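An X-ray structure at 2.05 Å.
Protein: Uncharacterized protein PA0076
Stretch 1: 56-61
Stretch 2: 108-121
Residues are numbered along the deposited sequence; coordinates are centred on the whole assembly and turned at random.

Stretch 1, residues 56-61: PLWRFA
Stretch 2, residues 108-121: DDGWFEQVESLLLS

The chain runs extended as a β-strand through Trp58 to Ala61, with Pro56 leading in, and an α-helix containing residues 111 to 120 lies across it. The strand and helix axes approach to 9.9 Å, and their N-to-C directions differ by 131°, so the elements run obliquely, nearer antiparallel than parallel. The register follows: Arg59 CA lies 6.8 Å from Phe112 CA, and Leu57 CA lies 7.4 Å from Glu116 CA, one helical turn further on. Strand phi/psi values are -108/120 at Trp58, -80/145 at Arg59, -145/156 at Phe60 and -137/122 at Ala61; the helix is mostly near -60/-43, with -63/-34 at Ser117, and Ser121 has -52/-28. Its i to i+4 bonds include Glu116 N to Phe112 O at 2.7 Å. Before the helix, Asp108 (chi1 t) caps it by accepting from Gly110 N at OD2, 2.7 Å away.

Alternation along the extended chain sends the CA-to-CB bonds of Leu57 and Arg59 toward the helix and those of Trp58 (chi1 m) and Phe60 (chi1 p) away. On the helix, Phe112, Glu116 and Leu119 point toward the strand; spacings of four and three residues bring them to one side.

The charged contacts centre on Arg59, whose long side chain (m, t, t, chi4 -177°) reaches across the helix face. Glu116 (m, t, chi3 -15°) meets the guanidinium near its plane, where the N-H groups point. Arg59 NE donates to Glu116 OE2 at 2.7 Å and Arg59 NH2 to Glu116 OE1 at 3.1 Å; a weak bond joins Arg59 NH2 to Glu116 OE2, also at 3.1 Å. This salt bridge pairs a buried cation with a buried carboxylate. Asp109 (chi1 m, chi2 -48°) makes a second salt bridge, with its OD1 3.3 Å from Arg59 NH1.

Two waters extend this polar network. One donates to Leu57 O at 2.9 Å and Glu116 OE2 at 2.7 Å, linking backbone to carboxylate. Another donates to Asp109 OD1 at 2.4 Å and accepts a weak bond from Arg59 NH1 at 3.0 Å.

Apolar packing accompanies these bonds. Phe112 (chi1 m, chi2 -77°) sets its CB over one guanidinium face and 3.8 Å from Arg59 CD, so carbon covers a face that offers no N-H while the edge remains free for carboxylates. Leu57 (m, p) brings CD2 to 4.2 Å from Leu120 CD2 and 4.3 Å from Leu119 CD1; both helix leucines are m, t. The same Leu57 CD2 lies 4.2 Å from Glu116 CG, using the aliphatic part of an otherwise charged side chain. The two stretches together bury 428 Å².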

# COMPACT_ATOMS: atom_id res chain seq x y z
N PRO B 56 -23.29 -7.23 -7.36
CA PRO B 56 -23.12 -6.04 -6.52
C PRO B 56 -22.97 -4.71 -7.20
O PRO B 56 -22.67 -4.57 -8.42
CB PRO B 56 -21.82 -6.31 -5.77
CG PRO B 56 -21.71 -7.79 -5.80
CD PRO B 56 -22.18 -8.17 -7.17
N LEU B 57 -23.19 -3.70 -6.37
CA LEU B 57 -22.76 -2.37 -6.71
C LEU B 57 -21.31 -2.32 -6.21
O LEU B 57 -21.03 -2.76 -5.05
CB LEU B 57 -23.62 -1.32 -6.01
CG LEU B 57 -24.96 -1.04 -6.72
CD1 LEU B 57 -25.95 -2.23 -6.58
CD2 LEU B 57 -25.55 0.23 -6.19
N TRP B 58 -20.40 -1.90 -7.12
CA TRP B 58 -19.00 -1.77 -6.81
C TRP B 58 -18.59 -0.31 -6.71
O TRP B 58 -18.71 0.47 -7.61
CB TRP B 58 -18.18 -2.51 -7.84
CG TRP B 58 -18.41 -3.96 -7.81
CD1 TRP B 58 -19.15 -4.68 -8.68
CD2 TRP B 58 -17.88 -4.88 -6.88
NE1 TRP B 58 -19.14 -6.02 -8.34
CE2 TRP B 58 -18.34 -6.17 -7.25
CE3 TRP B 58 -16.98 -4.76 -5.81
CZ2 TRP B 58 -17.99 -7.31 -6.55
CZ3 TRP B 58 -16.68 -5.88 -5.09
CH2 TRP B 58 -17.19 -7.15 -5.46
N ARG B 59 -18.10 0.03 -5.56
CA ARG B 59 -17.42 1.29 -5.31
C ARG B 59 -15.98 1.11 -5.85
O ARG B 59 -15.46 0.02 -5.79
CB ARG B 59 -17.35 1.51 -3.83
CG ARG B 59 -18.68 1.49 -3.14
CD ARG B 59 -18.58 1.37 -1.66
NE ARG B 59 -19.92 1.21 -1.06
CZ ARG B 59 -20.16 1.13 0.25
NH1 ARG B 59 -19.18 1.30 1.12
NH2 ARG B 59 -21.38 0.97 0.70
N PHE B 60 -15.40 2.15 -6.41
CA PHE B 60 -14.08 2.06 -6.93
C PHE B 60 -13.25 3.34 -6.77
O PHE B 60 -13.76 4.44 -6.69
CB PHE B 60 -14.14 1.68 -8.42
CG PHE B 60 -14.85 2.69 -9.28
CD1 PHE B 60 -14.18 3.80 -9.80
CD2 PHE B 60 -16.18 2.50 -9.63
CE1 PHE B 60 -14.84 4.70 -10.61
CE2 PHE B 60 -16.85 3.39 -10.41
CZ PHE B 60 -16.22 4.49 -10.91
N ALA B 61 -11.93 3.12 -6.78
CA ALA B 61 -10.95 4.17 -6.95
C ALA B 61 -9.86 3.70 -7.91
O ALA B 61 -9.24 2.64 -7.73
CB ALA B 61 -10.37 4.50 -5.65
N ASP B 108 -14.13 7.35 5.14
CA ASP B 108 -15.53 7.27 5.48
C ASP B 108 -16.40 6.79 4.29
O ASP B 108 -16.23 7.18 3.11
CB ASP B 108 -16.02 8.60 6.03
CG ASP B 108 -17.50 8.56 6.41
OD1 ASP B 108 -17.83 8.12 7.54
OD2 ASP B 108 -18.35 8.96 5.58
N ASP B 109 -17.32 5.88 4.62
CA ASP B 109 -18.23 5.28 3.62
C ASP B 109 -19.34 6.21 3.12
O ASP B 109 -19.99 5.91 2.11
CB ASP B 109 -18.92 4.07 4.23
CG ASP B 109 -17.98 2.89 4.42
OD1 ASP B 109 -17.25 2.56 3.46
OD2 ASP B 109 -18.07 2.25 5.50
N GLY B 110 -19.54 7.33 3.79
CA GLY B 110 -20.71 8.18 3.59
C GLY B 110 -21.00 8.63 2.17
O GLY B 110 -22.16 8.50 1.70
N TRP B 111 -19.98 9.18 1.49
CA TRP B 111 -20.13 9.63 0.10
C TRP B 111 -20.61 8.46 -0.81
O TRP B 111 -21.53 8.57 -1.60
CB TRP B 111 -18.80 10.19 -0.42
CG TRP B 111 -18.91 10.84 -1.75
CD1 TRP B 111 -19.42 12.10 -2.03
CD2 TRP B 111 -18.57 10.25 -3.01
NE1 TRP B 111 -19.38 12.32 -3.38
CE2 TRP B 111 -18.85 11.20 -4.00
CE3 TRP B 111 -18.03 9.01 -3.39
CZ2 TRP B 111 -18.64 10.95 -5.35
CZ3 TRP B 111 -17.80 8.75 -4.73
CH2 TRP B 111 -18.10 9.72 -5.69
N PHE B 112 -19.94 7.34 -0.65
CA PHE B 112 -20.25 6.12 -1.42
C PHE B 112 -21.71 5.56 -1.18
O PHE B 112 -22.42 5.12 -2.11
CB PHE B 112 -19.17 5.09 -1.09
CG PHE B 112 -17.79 5.47 -1.65
CD1 PHE B 112 -17.51 5.31 -2.99
CD2 PHE B 112 -16.81 6.02 -0.83
CE1 PHE B 112 -16.25 5.71 -3.55
CE2 PHE B 112 -15.54 6.44 -1.35
CZ PHE B 112 -15.27 6.26 -2.70
N GLU B 113 -22.11 5.57 0.07
CA GLU B 113 -23.47 5.20 0.46
C GLU B 113 -24.49 6.16 -0.17
O GLU B 113 -25.49 5.72 -0.76
CB GLU B 113 -23.56 5.18 1.97
CG GLU B 113 -22.86 3.98 2.53
CD GLU B 113 -22.70 3.98 4.04
OE1 GLU B 113 -23.08 4.95 4.70
OE2 GLU B 113 -22.17 3.00 4.57
N GLN B 114 -24.20 7.46 -0.15
CA GLN B 114 -25.04 8.43 -0.83
C GLN B 114 -25.08 8.17 -2.32
O GLN B 114 -26.11 8.30 -2.93
CB GLN B 114 -24.57 9.89 -0.66
CG GLN B 114 -24.38 10.33 0.77
CD GLN B 114 -23.88 11.81 0.91
OE1 GLN B 114 -24.25 12.69 0.11
NE2 GLN B 114 -23.06 12.06 1.96
N VAL B 115 -23.94 7.87 -2.94
CA VAL B 115 -23.94 7.61 -4.36
C VAL B 115 -24.75 6.35 -4.64
O VAL B 115 -25.51 6.33 -5.59
CB VAL B 115 -22.52 7.45 -4.97
CG1 VAL B 115 -22.64 6.92 -6.37
CG2 VAL B 115 -21.80 8.79 -4.98
N GLU B 116 -24.54 5.30 -3.85
CA GLU B 116 -25.33 4.04 -4.03
C GLU B 116 -26.83 4.29 -3.91
O GLU B 116 -27.62 3.76 -4.69
CB GLU B 116 -24.94 3.00 -3.00
CG GLU B 116 -23.52 2.39 -3.20
CD GLU B 116 -23.19 1.38 -2.12
OE1 GLU B 116 -23.92 1.39 -1.09
OE2 GLU B 116 -22.23 0.55 -2.27
N SER B 117 -27.23 5.13 -2.96
CA SER B 117 -28.69 5.43 -2.85
C SER B 117 -29.19 6.12 -4.11
O SER B 117 -30.32 5.88 -4.58
CB SER B 117 -28.95 6.23 -1.58
OG SER B 117 -30.12 6.97 -1.72
N LEU B 118 -28.36 6.93 -4.75
CA LEU B 118 -28.85 7.61 -5.95
C LEU B 118 -29.01 6.63 -7.11
O LEU B 118 -29.97 6.68 -7.81
CB LEU B 118 -27.93 8.76 -6.38
CG LEU B 118 -27.99 9.99 -5.50
CD1 LEU B 118 -27.06 11.01 -6.11
CD2 LEU B 118 -29.41 10.54 -5.34
N LEU B 119 -28.00 5.80 -7.34
CA LEU B 119 -28.10 4.76 -8.37
C LEU B 119 -29.34 3.85 -8.12
O LEU B 119 -30.02 3.43 -9.07
CB LEU B 119 -26.86 3.90 -8.32
CG LEU B 119 -25.51 4.52 -8.80
CD1 LEU B 119 -24.30 3.60 -8.49
CD2 LEU B 119 -25.54 4.76 -10.24
N LEU B 120 -29.56 3.48 -6.86
CA LEU B 120 -30.68 2.57 -6.51
C LEU B 120 -32.02 3.25 -6.86
O LEU B 120 -32.88 2.63 -7.46
CB LEU B 120 -30.59 2.14 -5.04
CG LEU B 120 -29.42 1.19 -4.84
CD1 LEU B 120 -28.97 1.17 -3.40
CD2 LEU B 120 -29.60 -0.22 -5.34
N SER B 121 -32.12 4.55 -6.61
CA SER B 121 -33.30 5.31 -6.92
C SER B 121 -33.77 5.14 -8.35
O SER B 121 -34.98 5.28 -8.63
CB SER B 121 -33.10 6.81 -6.58
OG SER B 121 -32.39 7.51 -7.60
O HOH W 1 -22.05 -2.13 -2.46
O HOH W 2 -16.76 3.08 1.17